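Local coordinates for structural protein ORF273 (PDB 4ART) that serves as a structural component of the virion of the Acidianus two-tailed virus, with a fold that withstands heat and acid, at residues L117-E122 and Y160-L165; I197-Q202 and T209-L214; P203-Y208 and Q241-P246. All blocks are in the same frame, centred on the assembly; numbering follows the deposited sequence.

Interaction 1 of 3, residues L117-E122 and Y160-L165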
ATOM      1  N   LEU A 117       6.900 -10.903  10.288  1.00 27.49           N
ATOM      2  CA  LEU A 117       8.134 -10.884  11.058  1.00 27.98           C
ATOM      3  C   LEU A 117       7.807 -10.643  12.542  1.00 32.43           C
ATOM      4  O   LEU A 117       8.314 -11.375  13.385  1.00 32.35           O
ATOM      5  CB  LEU A 117       9.058  -9.770  10.539  1.00 27.78           C
ATOM      6  CG  LEU A 117      10.421  -9.705  11.220  1.00 31.31           C
ATOM      7  CD1 LEU A 117      11.205 -11.000  11.015  1.00 30.45           C
ATOM      8  CD2 LEU A 117      11.206  -8.482  10.778  1.00 31.45           C
ATOM      9  N   LYS A 118       6.962  -9.630  12.851  1.00 28.59           N
ATOM     10  CA  LYS A 118       6.546  -9.310  14.223  1.00 30.31           C
ATOM     11  C   LYS A 118       5.872 -10.539  14.855  1.00 36.67           C
ATOM     12  O   LYS A 118       6.249 -10.956  15.949  1.00 38.21           O
ATOM     13  CB  LYS A 118       5.584  -8.104  14.227  1.00 32.83           C
ATOM     14  CG  LYS A 118       4.914  -7.816  15.574  1.00 43.15           C
ATOM     15  CD  LYS A 118       4.040  -6.564  15.532  1.00 55.44           C
ATOM     16  CE  LYS A 118       2.655  -6.771  15.010  1.00 77.05           C
ATOM     17  NZ  LYS A 118       1.982  -5.470  14.748  1.00 91.87           N
ATOM     18  N   PHE A 119       4.897 -11.111  14.156  1.00 34.13           N
ATOM     19  CA  PHE A 119       4.148 -12.289  14.591  1.00 34.90           C
ATOM     20  C   PHE A 119       5.077 -13.498  14.818  1.00 37.23           C
ATOM     21  O   PHE A 119       4.948 -14.138  15.850  1.00 37.73           O
ATOM     22  CB  PHE A 119       3.003 -12.608  13.605  1.00 36.47           C
ATOM     23  CG  PHE A 119       1.940 -11.519  13.409  1.00 38.94           C
ATOM     24  CD1 PHE A 119       1.704 -10.565  14.388  1.00 43.27           C
ATOM     25  CD2 PHE A 119       1.130 -11.498  12.270  1.00 41.75           C
ATOM     26  CE1 PHE A 119       0.686  -9.592  14.223  1.00 45.39           C
ATOM     27  CE2 PHE A 119       0.117 -10.516  12.112  1.00 44.91           C
ATOM     28  CZ  PHE A 119      -0.089  -9.575  13.085  1.00 44.09           C
ATOM     29  N   TYR A 120       6.049 -13.761  13.911  1.00 31.54           N
ATOM     30  CA  TYR A 120       7.004 -14.876  14.079  1.00 32.05           C
ATOM     31  C   TYR A 120       7.891 -14.638  15.285  1.00 36.02           C
ATOM     32  O   TYR A 120       8.029 -15.538  16.117  1.00 37.20           O
ATOM     33  CB  TYR A 120       7.877 -15.133  12.818  1.00 33.54           C
ATOM     34  CG  TYR A 120       9.015 -16.110  13.093  1.00 35.45           C
ATOM     35  CD1 TYR A 120       8.812 -17.487  13.019  1.00 37.19           C
ATOM     36  CD2 TYR A 120      10.274 -15.657  13.497  1.00 36.70           C
ATOM     37  CE1 TYR A 120       9.826 -18.389  13.355  1.00 39.82           C
ATOM     38  CE2 TYR A 120      11.307 -16.548  13.802  1.00 38.77           C
ATOM     39  CZ  TYR A 120      11.079 -17.915  13.732  1.00 47.02           C
ATOM     40  OH  TYR A 120      12.095 -18.785  14.059  1.00 50.63           O
ATOM     41  N   LEU A 121       8.526 -13.436  15.374  1.00 31.03           N
ATOM     42  CA  LEU A 121       9.410 -13.099  16.484  1.00 31.66           C
ATOM     43  C   LEU A 121       8.757 -13.315  17.840  1.00 38.34           C
ATOM     44  O   LEU A 121       9.338 -13.967  18.703  1.00 37.98           O
ATOM     45  CB  LEU A 121       9.951 -11.674  16.362  1.00 31.24           C
ATOM     46  CG  LEU A 121      11.017 -11.421  15.283  1.00 34.49           C
ATOM     47  CD1 LEU A 121      11.229  -9.951  15.097  1.00 31.60           C
ATOM     48  CD2 LEU A 121      12.347 -12.105  15.596  1.00 38.26           C
ATOM     49  N   GLU A 122       7.533 -12.818  18.005  1.00 37.65           N
ATOM     50  CA  GLU A 122       6.773 -12.923  19.255  1.00 39.09           C
ATOM     51  C   GLU A 122       6.324 -14.329  19.586  1.00 46.42           C
ATOM     52  O   GLU A 122       6.306 -14.706  20.764  1.00 48.24           O
ATOM     53  CB  GLU A 122       5.597 -11.957  19.254  1.00 39.63           C
ATOM     54  CG  GLU A 122       6.114 -10.550  19.365  1.00 47.01           C
ATOM     55  CD  GLU A 122       5.166  -9.383  19.198  1.00 60.14           C
ATOM     56  OE1 GLU A 122       3.954  -9.578  18.941  1.00 51.17           O
ATOM     57  OE2 GLU A 122       5.646  -8.250  19.398  1.00 46.36           O
ATOM     58  N   TYR A 160      -3.980 -17.604   6.155  1.00 31.40           N
ATOM     59  CA  TYR A 160      -2.568 -18.009   6.093  1.00 30.19           C
ATOM     60  C   TYR A 160      -2.129 -18.472   7.460  1.00 32.75           C
ATOM     61  O   TYR A 160      -2.405 -17.810   8.452  1.00 32.02           O
ATOM     62  CB  TYR A 160      -1.683 -16.802   5.685  1.00 29.86           C
ATOM     63  CG  TYR A 160      -2.030 -16.181   4.346  1.00 29.93           C
ATOM     64  CD1 TYR A 160      -3.011 -15.200   4.243  1.00 29.03           C
ATOM     65  CD2 TYR A 160      -1.404 -16.606   3.171  1.00 31.89           C
ATOM     66  CE1 TYR A 160      -3.360 -14.654   3.010  1.00 29.20           C
ATOM     67  CE2 TYR A 160      -1.727 -16.052   1.940  1.00 30.05           C
ATOM     68  CZ  TYR A 160      -2.714 -15.088   1.861  1.00 35.31           C
ATOM     69  OH  TYR A 160      -3.000 -14.525   0.645  1.00 38.02           O
ATOM     70  N   ASP A 161      -1.386 -19.556   7.496  1.00 31.95           N
ATOM     71  CA  ASP A 161      -0.758 -20.091   8.703  1.00 33.19           C
ATOM     72  C   ASP A 161       0.532 -19.279   8.835  1.00 33.66           C
ATOM     73  O   ASP A 161       1.359 -19.312   7.928  1.00 33.30           O
ATOM     74  CB  ASP A 161      -0.432 -21.596   8.526  1.00 35.43           C
ATOM     75  CG  ASP A 161       0.259 -22.199   9.742  1.00 47.98           C
ATOM     76  OD1 ASP A 161       1.489 -22.140   9.814  1.00 56.62           O
ATOM     77  OD2 ASP A 161      -0.432 -22.671  10.637  1.00 50.28           O
ATOM     78  N   ILE A 162       0.702 -18.556   9.943  1.00 31.53           N
ATOM     79  CA  ILE A 162       1.854 -17.674  10.161  1.00 31.40           C
ATOM     80  C   ILE A 162       3.209 -18.398  10.134  1.00 33.52           C
ATOM     81  O   ILE A 162       4.125 -17.906   9.493  1.00 34.16           O
ATOM     82  CB  ILE A 162       1.640 -16.727  11.403  1.00 35.31           C
ATOM     83  CG1 ILE A 162       0.439 -15.765  11.138  1.00 34.04           C
ATOM     84  CG2 ILE A 162       2.936 -15.955  11.772  1.00 36.20           C
ATOM     85  CD1 ILE A 162      -0.075 -15.028  12.302  1.00 34.32           C
ATOM     86  N   ASP A 163       3.324 -19.557  10.800  1.00 31.77           N
ATOM     87  CA  ASP A 163       4.561 -20.348  10.836  1.00 33.17           C
ATOM     88  C   ASP A 163       5.012 -20.756   9.450  1.00 33.55           C
ATOM     89  O   ASP A 163       6.197 -20.658   9.132  1.00 31.83           O
ATOM     90  CB  ASP A 163       4.363 -21.645  11.656  1.00 37.06           C
ATOM     91  CG  ASP A 163       4.150 -21.474  13.136  1.00 57.57           C
ATOM     92  OD1 ASP A 163       4.506 -20.399  13.666  1.00 61.71           O
ATOM     93  OD2 ASP A 163       3.682 -22.444  13.783  1.00 62.35           O
ATOM     94  N   SER A 164       4.060 -21.259   8.651  1.00 31.78           N
ATOM     95  CA  SER A 164       4.274 -21.757   7.289  1.00 31.48           C
ATOM     96  C   SER A 164       4.744 -20.629   6.420  1.00 34.18           C
ATOM     97  O   SER A 164       5.725 -20.787   5.700  1.00 34.94           O
ATOM     98  CB  SER A 164       2.985 -22.349   6.728  1.00 33.77           C
ATOM     99  OG  SER A 164       2.963 -23.731   7.006  1.00 52.50           O
ATOM    100  N   LEU A 165       4.079 -19.479   6.522  1.00 29.63           N
ATOM    101  CA  LEU A 165       4.446 -18.284   5.796  1.00 28.21           C
ATOM    102  C   LEU A 165       5.852 -17.796   6.174  1.00 30.13           C
ATOM    103  O   LEU A 165       6.653 -17.504   5.286  1.00 28.89           O
ATOM    104  CB  LEU A 165       3.398 -17.190   6.057  1.00 27.81           C
ATOM    105  CG  LEU A 165       3.403 -16.038   5.102  1.00 29.34           C
ATOM    106  CD1 LEU A 165       3.434 -16.516   3.635  1.00 33.64           C
ATOM    107  CD2 LEU A 165       2.192 -15.192   5.317  1.00 27.65           C
TER
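Phe119 and Ile162 carry this contact, their side chains meeting at a slant where helix 113-123 passes the start of helix 162-168. Two branches of the isoleucine reach the phenylalanine at different heights. The CG2 methyl of Ile162 lies against CB of Phe119, 3.8 Å away, at the root of the aromatic side chain. Farther out, the CD1 methyl of Ile162 touches the ring carbon CD2 of Phe119 at 3.7 Å, coming in obliquely. In Phe119 a chi1 of -60° sets the ring beside the backbone N, and the small chi2 of -24° turns its CD2 side to the isoleucine. Ile162 has CG1 anti to its carbonyl carbon (chi1 -64°), and this turns CG2 toward the base of Phe119 while CG1 carries CD1 across to the CD2 side of the ring. The CG2 methyl also comes within 4.4 Å of the backbone N of Tyr120, and the two backbones draw nearest at Tyr120 and Asp163, whose CA atoms are 6.8 Å apart. Leu137 packs on both Phe119 and Ile162, and Phe90, from a strand of the large sheet, makes an edge-to-face contact with the Phe119 ring.

Ile162 is presented by a sharp change from strand to helix. Asp161 ends strand 154-161 and serves as N-cap: its OD1 accepts from Ser164 N at 3.0 Å, through the lone pair that faces away from OD2. A first-turn N-H is thereby satisfied, and the turn bearing Ile162 is held. The whole is a capped strand-to-helix junction, its first helical residue wedged against a neighbouring helix at the end of strand 154-161 of the mixed seven-stranded sheet.

Interaction 2 of 3, residues I197-Q202 and T209-L214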
ATOM      1  N   ILE A 197      16.718  -7.524   5.066  1.00 28.93           N
ATOM      2  CA  ILE A 197      17.220  -8.779   4.469  1.00 29.05           C
ATOM      3  C   ILE A 197      16.076  -9.617   3.852  1.00 31.57           C
ATOM      4  O   ILE A 197      16.214 -10.093   2.721  1.00 31.12           O
ATOM      5  CB  ILE A 197      18.023  -9.629   5.498  1.00 32.84           C
ATOM      6  CG1 ILE A 197      19.253  -8.830   6.039  1.00 34.59           C
ATOM      7  CG2 ILE A 197      18.461 -10.992   4.875  1.00 33.40           C
ATOM      8  CD1 ILE A 197      20.049  -9.527   7.231  1.00 44.97           C
ATOM      9  N   VAL A 198      14.986  -9.814   4.615  1.00 28.42           N
ATOM     10  CA  VAL A 198      13.826 -10.629   4.227  1.00 28.69           C
ATOM     11  C   VAL A 198      13.148 -10.053   2.984  1.00 30.20           C
ATOM     12  O   VAL A 198      12.904 -10.802   2.023  1.00 28.72           O
ATOM     13  CB  VAL A 198      12.801 -10.854   5.409  1.00 31.92           C
ATOM     14  CG1 VAL A 198      11.544 -11.612   4.977  1.00 30.75           C
ATOM     15  CG2 VAL A 198      13.458 -11.469   6.635  1.00 32.41           C
ATOM     16  N   ALA A 199      12.900  -8.724   2.980  1.00 25.17           N
ATOM     17  CA  ALA A 199      12.114  -8.075   1.933  1.00 23.78           C
ATOM     18  C   ALA A 199      12.852  -7.520   0.739  1.00 27.75           C
ATOM     19  O   ALA A 199      12.272  -7.434  -0.343  1.00 28.06           O
ATOM     20  CB  ALA A 199      11.272  -6.988   2.551  1.00 24.50           C
ATOM     21  N   GLU A 200      14.085  -7.054   0.946  1.00 24.85           N
ATOM     22  CA  GLU A 200      14.865  -6.315  -0.067  1.00 24.20           C
ATOM     23  C   GLU A 200      16.196  -6.920  -0.485  1.00 29.00           C
ATOM     24  O   GLU A 200      16.832  -6.387  -1.402  1.00 30.55           O
ATOM     25  CB  GLU A 200      15.163  -4.905   0.467  1.00 25.02           C
ATOM     26  CG  GLU A 200      13.955  -4.100   0.868  1.00 23.41           C
ATOM     27  CD  GLU A 200      14.363  -2.801   1.520  1.00 36.08           C
ATOM     28  OE1 GLU A 200      14.694  -1.853   0.780  1.00 31.13           O
ATOM     29  OE2 GLU A 200      14.335  -2.714   2.764  1.00 27.83           O
ATOM     30  N   GLU A 201      16.660  -7.976   0.188  1.00 26.51           N
ATOM     31  CA  GLU A 201      17.971  -8.545  -0.147  1.00 28.32           C
ATOM     32  C   GLU A 201      17.980  -9.947  -0.707  1.00 34.52           C
ATOM     33  O   GLU A 201      18.553 -10.175  -1.776  1.00 35.88           O
ATOM     34  CB  GLU A 201      19.006  -8.347   0.982  1.00 30.20           C
ATOM     35  CG  GLU A 201      19.219  -6.875   1.340  1.00 40.75           C
ATOM     36  CD  GLU A 201      20.222  -6.559   2.434  1.00 68.28           C
ATOM     37  OE1 GLU A 201      20.445  -7.412   3.324  1.00 65.06           O
ATOM     38  OE2 GLU A 201      20.754  -5.427   2.425  1.00 73.30           O
ATOM     39  N   GLN A 202      17.359 -10.888  -0.003  1.00 32.09           N
ATOM     40  CA  GLN A 202      17.372 -12.287  -0.442  1.00 31.95           C
ATOM     41  C   GLN A 202      16.544 -12.542  -1.708  1.00 37.60           C
ATOM     42  O   GLN A 202      15.395 -12.088  -1.761  1.00 35.17           O
ATOM     43  CB  GLN A 202      16.902 -13.227   0.690  1.00 32.37           C
ATOM     44  CG  GLN A 202      15.406 -13.064   1.014  1.00 32.88           C
ATOM     45  CD  GLN A 202      14.798 -14.068   1.942  1.00 39.94           C
ATOM     46  OE1 GLN A 202      15.320 -15.161   2.159  1.00 37.63           O
ATOM     47  NE2 GLN A 202      13.610 -13.743   2.424  1.00 28.39           N
ATOM     48  N   THR A 209      13.843 -10.434  -5.289  1.00 26.12           N
ATOM     49  CA  THR A 209      13.682 -10.084  -3.886  1.00 25.08           C
ATOM     50  C   THR A 209      12.160 -10.012  -3.700  1.00 29.87           C
ATOM     51  O   THR A 209      11.431  -9.908  -4.698  1.00 28.38           O
ATOM     52  CB  THR A 209      14.299  -8.747  -3.566  1.00 24.61           C
ATOM     53  OG1 THR A 209      13.658  -7.721  -4.322  1.00 27.34           O
ATOM     54  CG2 THR A 209      15.788  -8.716  -3.730  1.00 28.99           C
ATOM     55  N   TYR A 210      11.689 -10.060  -2.444  1.00 27.72           N
ATOM     56  CA  TYR A 210      10.257 -10.029  -2.115  1.00 25.67           C
ATOM     57  C   TYR A 210       9.561  -8.770  -2.630  1.00 28.49           C
ATOM     58  O   TYR A 210       8.429  -8.844  -3.112  1.00 26.01           O
ATOM     59  CB  TYR A 210      10.086 -10.138  -0.593  1.00 26.41           C
ATOM     60  CG  TYR A 210       8.641 -10.266  -0.160  1.00 29.75           C
ATOM     61  CD1 TYR A 210       7.985 -11.496  -0.198  1.00 31.77           C
ATOM     62  CD2 TYR A 210       7.926  -9.156   0.281  1.00 31.11           C
ATOM     63  CE1 TYR A 210       6.646 -11.613   0.182  1.00 33.05           C
ATOM     64  CE2 TYR A 210       6.582  -9.256   0.629  1.00 32.04           C
ATOM     65  CZ  TYR A 210       5.958 -10.489   0.609  1.00 35.28           C
ATOM     66  OH  TYR A 210       4.656 -10.578   1.002  1.00 37.26           O
ATOM     67  N   ASP A 211      10.208  -7.605  -2.473  1.00 24.69           N
ATOM     68  CA  ASP A 211       9.601  -6.347  -2.901  1.00 23.29           C
ATOM     69  C   ASP A 211       9.399  -6.289  -4.415  1.00 26.07           C
ATOM     70  O   ASP A 211       8.369  -5.803  -4.872  1.00 26.33           O
ATOM     71  CB  ASP A 211      10.372  -5.133  -2.323  1.00 23.83           C
ATOM     72  CG  ASP A 211      10.126  -4.895  -0.828  1.00 28.04           C
ATOM     73  OD1 ASP A 211       9.374  -5.676  -0.220  1.00 26.57           O
ATOM     74  OD2 ASP A 211      10.719  -3.925  -0.258  1.00 27.01           O
ATOM     75  N   GLU A 212      10.342  -6.850  -5.199  1.00 22.69           N
ATOM     76  CA  GLU A 212      10.169  -6.960  -6.663  1.00 23.56           C
ATOM     77  C   GLU A 212       9.028  -7.936  -6.974  1.00 28.95           C
ATOM     78  O   GLU A 212       8.266  -7.713  -7.916  1.00 29.06           O
ATOM     79  CB  GLU A 212      11.421  -7.564  -7.285  1.00 25.18           C
ATOM     80  CG  GLU A 212      12.584  -6.619  -7.281  1.00 27.96           C
ATOM     81  CD  GLU A 212      13.833  -7.292  -7.772  1.00 26.26           C
ATOM     82  OE1 GLU A 212      14.415  -8.113  -7.022  1.00 34.59           O
ATOM     83  OE2 GLU A 212      14.183  -7.050  -8.946  1.00 29.07           O
ATOM     84  N   ALA A 213       8.921  -9.025  -6.185  1.00 26.90           N
ATOM     85  CA  ALA A 213       7.874 -10.038  -6.377  1.00 26.61           C
ATOM     86  C   ALA A 213       6.464  -9.506  -6.076  1.00 30.98           C
ATOM     87  O   ALA A 213       5.485 -10.060  -6.558  1.00 31.95           O
ATOM     88  CB  ALA A 213       8.177 -11.276  -5.536  1.00 27.13           C
ATOM     89  N   LEU A 214       6.350  -8.422  -5.310  1.00 29.77           N
ATOM     90  CA  LEU A 214       5.053  -7.799  -5.066  1.00 30.06           C
ATOM     91  C   LEU A 214       4.755  -6.908  -6.281  1.00 32.14           C
ATOM     92  O   LEU A 214       3.659  -6.947  -6.815  1.00 31.55           O
ATOM     93  CB  LEU A 214       5.107  -6.888  -3.809  1.00 31.77           C
ATOM     94  CG  LEU A 214       5.093  -7.506  -2.401  1.00 37.49           C
ATOM     95  CD1 LEU A 214       5.304  -6.415  -1.356  1.00 37.35           C
ATOM     96  CD2 LEU A 214       3.779  -8.241  -2.118  1.00 41.49           C
TER
HETATM   97  O   HOH W   1      13.883 -10.418  -0.481  1.00 23.67           O
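One water joins Val198 and Gln202 to Tyr210 through three backbone groups. It donates to Val198 O at 2.7 Å and to Gln202 O at 2.6 Å, and accepts from Tyr210 N at 3.0 Å. The two carbonyls of the outgoing chain are thus tied to the first N-H of the incoming helix. Val198 O has a second donor, Gln202 NE2, which lies in the carbonyl plane on a lone pair. The amide of Gln202 is itself held by Leu169 and Arg170. Beside the water runs a direct bond, Asp211 N to Ala199 O, of 3.0 Å and 148° at the hydrogen, with the donor almost in line with the carbonyl.

Thr209 CA points a hydrogen at Gln202 O, 3.4 Å away, and its CG2 methyl rests near the carbonyl oxygens of Glu200 and Glu201. As N-cap of helix 210-221, Thr209 gives its N-H to Glu212 OE1 at 3.0 Å, the half of a capping box in which the third helical residue reaches back. Asp211, with CG beside its backbone N (chi1 -74°), brings OD1 beside Ala199 CB and OD2 within 3.4 Å of Glu200 CG.

The polar ends of Asp211, Glu200 and Thr209 meet the second subunit: Arg215 of that subunit forms a salt bridge with Asp211 OD1, and Glu200 OE1 and Thr209 OG1 bond, respectively, Thr209 OG1 and Glu200 OE1 of that subunit. Asp211 OD2 also lies close to Asp211 OD2 of the second subunit, a closeness of like charges that the Arg215 salt bridges would probably ease. Residues 197-201 form a wider pi-type turn, and the axes of 197-201 and 210-214 approach to 7.8 Å at 64°: a water-bridged helix-loop-helix corner, built into the dimer interface.

Interaction 3 of 3, residues P203-Y208 and Q241-P246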
ATOM      1  N   PRO A 203      17.046 -13.310  -2.708  1.00 36.34           N
ATOM      2  CA  PRO A 203      16.143 -13.700  -3.801  1.00 36.56           C
ATOM      3  C   PRO A 203      15.221 -14.783  -3.231  1.00 41.08           C
ATOM      4  O   PRO A 203      15.667 -15.848  -2.792  1.00 44.59           O
ATOM      5  CB  PRO A 203      17.071 -14.219  -4.902  1.00 39.53           C
ATOM      6  CG  PRO A 203      18.359 -14.590  -4.213  1.00 44.23           C
ATOM      7  CD  PRO A 203      18.367 -13.980  -2.811  1.00 39.53           C
ATOM      8  N   ILE A 204      13.949 -14.476  -3.172  1.00 34.37           N
ATOM      9  CA  ILE A 204      12.987 -15.389  -2.603  1.00 32.31           C
ATOM     10  C   ILE A 204      12.107 -16.083  -3.652  1.00 36.86           C
ATOM     11  O   ILE A 204      11.781 -17.245  -3.452  1.00 36.89           O
ATOM     12  CB  ILE A 204      12.210 -14.728  -1.407  1.00 33.91           C
ATOM     13  CG1 ILE A 204      11.500 -15.758  -0.516  1.00 33.18           C
ATOM     14  CG2 ILE A 204      11.239 -13.596  -1.867  1.00 33.42           C
ATOM     15  CD1 ILE A 204      12.410 -16.501   0.465  1.00 42.36           C
ATOM     16  N   LEU A 205      11.732 -15.407  -4.762  1.00 32.77           N
ATOM     17  CA  LEU A 205      10.818 -15.994  -5.765  1.00 32.23           C
ATOM     18  C   LEU A 205      11.311 -15.749  -7.167  1.00 37.74           C
ATOM     19  O   LEU A 205      11.417 -14.592  -7.568  1.00 37.09           O
ATOM     20  CB  LEU A 205       9.386 -15.411  -5.589  1.00 31.04           C
ATOM     21  CG  LEU A 205       8.592 -15.887  -4.359  1.00 34.55           C
ATOM     22  CD1 LEU A 205       7.441 -14.956  -4.053  1.00 34.00           C
ATOM     23  CD2 LEU A 205       8.137 -17.361  -4.496  1.00 33.42           C
ATOM     24  N   ALA A 206      11.612 -16.829  -7.916  1.00 34.04           N
ATOM     25  CA  ALA A 206      12.149 -16.812  -9.279  1.00 34.19           C
ATOM     26  C   ALA A 206      13.343 -15.818  -9.455  1.00 37.16           C
ATOM     27  O   ALA A 206      13.455 -15.133 -10.470  1.00 36.45           O
ATOM     28  CB  ALA A 206      11.037 -16.548 -10.283  1.00 34.71           C
ATOM     29  N   GLY A 207      14.206 -15.758  -8.434  1.00 32.71           N
ATOM     30  CA  GLY A 207      15.390 -14.911  -8.426  1.00 32.68           C
ATOM     31  C   GLY A 207      15.175 -13.476  -7.990  1.00 32.79           C
ATOM     32  O   GLY A 207      16.122 -12.685  -7.970  1.00 33.25           O
ATOM     33  N   TYR A 208      13.934 -13.118  -7.671  1.00 26.03           N
ATOM     34  CA  TYR A 208      13.587 -11.758  -7.266  1.00 24.44           C
ATOM     35  C   TYR A 208      13.516 -11.627  -5.768  1.00 27.44           C
ATOM     36  O   TYR A 208      13.099 -12.557  -5.061  1.00 24.57           O
ATOM     37  CB  TYR A 208      12.205 -11.385  -7.832  1.00 24.32           C
ATOM     38  CG  TYR A 208      12.164 -11.345  -9.342  1.00 25.83           C
ATOM     39  CD1 TYR A 208      12.673 -10.258 -10.040  1.00 26.99           C
ATOM     40  CD2 TYR A 208      11.566 -12.372 -10.069  1.00 27.10           C
ATOM     41  CE1 TYR A 208      12.661 -10.225 -11.429  1.00 28.71           C
ATOM     42  CE2 TYR A 208      11.507 -12.326 -11.466  1.00 28.39           C
ATOM     43  CZ  TYR A 208      12.040 -11.239 -12.137  1.00 31.49           C
ATOM     44  OH  TYR A 208      11.984 -11.163 -13.506  1.00 32.26           O
ATOM     45  N   GLN A 241       4.134 -22.946  -5.879  1.00 39.55           N
ATOM     46  CA  GLN A 241       4.908 -24.124  -5.497  1.00 40.42           C
ATOM     47  C   GLN A 241       5.538 -24.023  -4.100  1.00 46.65           C
ATOM     48  O   GLN A 241       5.354 -24.921  -3.277  1.00 48.96           O
ATOM     49  CB  GLN A 241       6.025 -24.411  -6.526  1.00 42.37           C
ATOM     50  CG  GLN A 241       5.555 -24.779  -7.924  1.00 58.57           C
ATOM     51  CD  GLN A 241       4.824 -26.091  -7.978  1.00 70.18           C
ATOM     52  OE1 GLN A 241       5.415 -27.168  -7.794  1.00 69.38           O
ATOM     53  NE2 GLN A 241       3.522 -26.018  -8.256  1.00 42.76           N
ATOM     54  N   LEU A 242       6.288 -22.940  -3.847  1.00 42.41           N
ATOM     55  CA  LEU A 242       7.085 -22.734  -2.645  1.00 42.01           C
ATOM     56  C   LEU A 242       6.382 -22.222  -1.401  1.00 43.35           C
ATOM     57  O   LEU A 242       6.803 -22.526  -0.289  1.00 44.08           O
ATOM     58  CB  LEU A 242       8.310 -21.848  -2.990  1.00 42.66           C
ATOM     59  CG  LEU A 242       9.209 -22.331  -4.147  1.00 49.92           C
ATOM     60  CD1 LEU A 242      10.380 -21.379  -4.359  1.00 51.77           C
ATOM     61  CD2 LEU A 242       9.735 -23.733  -3.897  1.00 53.13           C
ATOM     62  N   PHE A 243       5.396 -21.377  -1.580  1.00 36.88           N
ATOM     63  CA  PHE A 243       4.710 -20.736  -0.469  1.00 34.58           C
ATOM     64  C   PHE A 243       3.487 -21.558  -0.057  1.00 39.12           C
ATOM     65  O   PHE A 243       2.939 -22.279  -0.883  1.00 38.14           O
ATOM     66  CB  PHE A 243       4.335 -19.299  -0.871  1.00 34.24           C
ATOM     67  CG  PHE A 243       5.401 -18.280  -0.549  1.00 34.65           C
ATOM     68  CD1 PHE A 243       6.671 -18.376  -1.112  1.00 36.64           C
ATOM     69  CD2 PHE A 243       5.158 -17.264   0.357  1.00 35.22           C
ATOM     70  CE1 PHE A 243       7.674 -17.446  -0.790  1.00 39.29           C
ATOM     71  CE2 PHE A 243       6.158 -16.335   0.677  1.00 35.42           C
ATOM     72  CZ  PHE A 243       7.408 -16.440   0.107  1.00 35.63           C
ATOM     73  N   PRO A 244       3.060 -21.495   1.219  1.00 34.72           N
ATOM     74  CA  PRO A 244       1.851 -22.241   1.606  1.00 33.81           C
ATOM     75  C   PRO A 244       0.571 -21.658   0.960  1.00 36.04           C
ATOM     76  O   PRO A 244       0.373 -20.446   0.911  1.00 37.46           O
ATOM     77  CB  PRO A 244       1.830 -22.082   3.134  1.00 35.11           C
ATOM     78  CG  PRO A 244       2.499 -20.744   3.373  1.00 38.61           C
ATOM     79  CD  PRO A 244       3.596 -20.691   2.346  1.00 34.67           C
ATOM     80  N   THR A 245      -0.275 -22.526   0.443  1.00 30.43           N
ATOM     81  CA  THR A 245      -1.531 -22.134  -0.167  1.00 29.69           C
ATOM     82  C   THR A 245      -2.468 -21.627   0.969  1.00 33.86           C
ATOM     83  O   THR A 245      -2.665 -22.368   1.955  1.00 31.40           O
ATOM     84  CB  THR A 245      -2.175 -23.362  -0.914  1.00 30.74           C
ATOM     85  OG1 THR A 245      -1.223 -23.938  -1.795  1.00 30.09           O
ATOM     86  CG2 THR A 245      -3.355 -22.957  -1.741  1.00 26.47           C
ATOM     87  N   PRO A 246      -3.059 -20.411   0.856  1.00 31.56           N
ATOM     88  CA  PRO A 246      -4.037 -19.990   1.872  1.00 31.70           C
ATOM     89  C   PRO A 246      -5.353 -20.777   1.757  1.00 33.43           C
ATOM     90  O   PRO A 246      -5.703 -21.225   0.676  1.00 33.93           O
ATOM     91  CB  PRO A 246      -4.308 -18.514   1.526  1.00 32.84           C
ATOM     92  CG  PRO A 246      -4.104 -18.427   0.098  1.00 36.49           C
ATOM     93  CD  PRO A 246      -2.988 -19.427  -0.244  1.00 32.40           C
TER
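Phe243 reaches across to Ile204 and Leu205 as the first residue to leave helical geometry after helix 229-242. Its CB points toward the loop 203-208, and a chi1 of -90° with a chi2 of 60° places the CD1-CE1 side of the ring at Leu205. CD1 of Phe243 lies 3.8 Å from Leu205 CD2, and the next atom, CE1, meets the same methyl at 3.7 Å and also Leu205 CG at 4.0 Å. Leu205 comes in obliquely. At the tip, CZ of Phe243 is 4.2 Å from Ile204 CG1, which approaches the ring edge near its plane, the two side chains crossing at about a right angle. Leu242, more exposed, adds a looser contact, its CD1 4.5 Å from Ile204 O.

Tyr208 O accepts from Ile204 N at 2.8 Å and, less closely, from Leu205 N at 3.2 Å. This doubled grip is a classic beta bulge, placing Ile204 and Leu205 side by side. The type I' turn Leu205-Tyr208, closed by Tyr208 N to Leu205 O, shares these residues and has Ala206 and Gly207 at its positive-phi corners. Leu165, Ala168 and Leu169 also pack on Phe243, while Tyr239 meets its ring at a slant. The arrangement is an apolar contact between a type I' turn with a classic beta bulge and the C-terminal end of helix 229-242.

Overall arrangement
Interaction 1 is buried and apolar, about 10 Å from the chain centre and at the end of a sheet strand. Interaction 2 is also buried but lies farther from the chain centre, on the dimer interface, and its chemistry is polar: backbone bonds, a water and carboxylates. Interaction 3 is partly exposed and apolar. Interactions 2 and 3 alternate along the chain, because loop 203-208 joins the two helices of interaction 2; Ile204 CG2 packs on Tyr210 N and Leu205 on Ala213. Interaction 3 also reaches interaction 1, where Phe243 and Pro244 lie on Leu165 and Pro246 on Tyr160. Interactions 1 and 2 do not touch, their centres about 17 Å apart, so 203-208 with 241-246 bridges them.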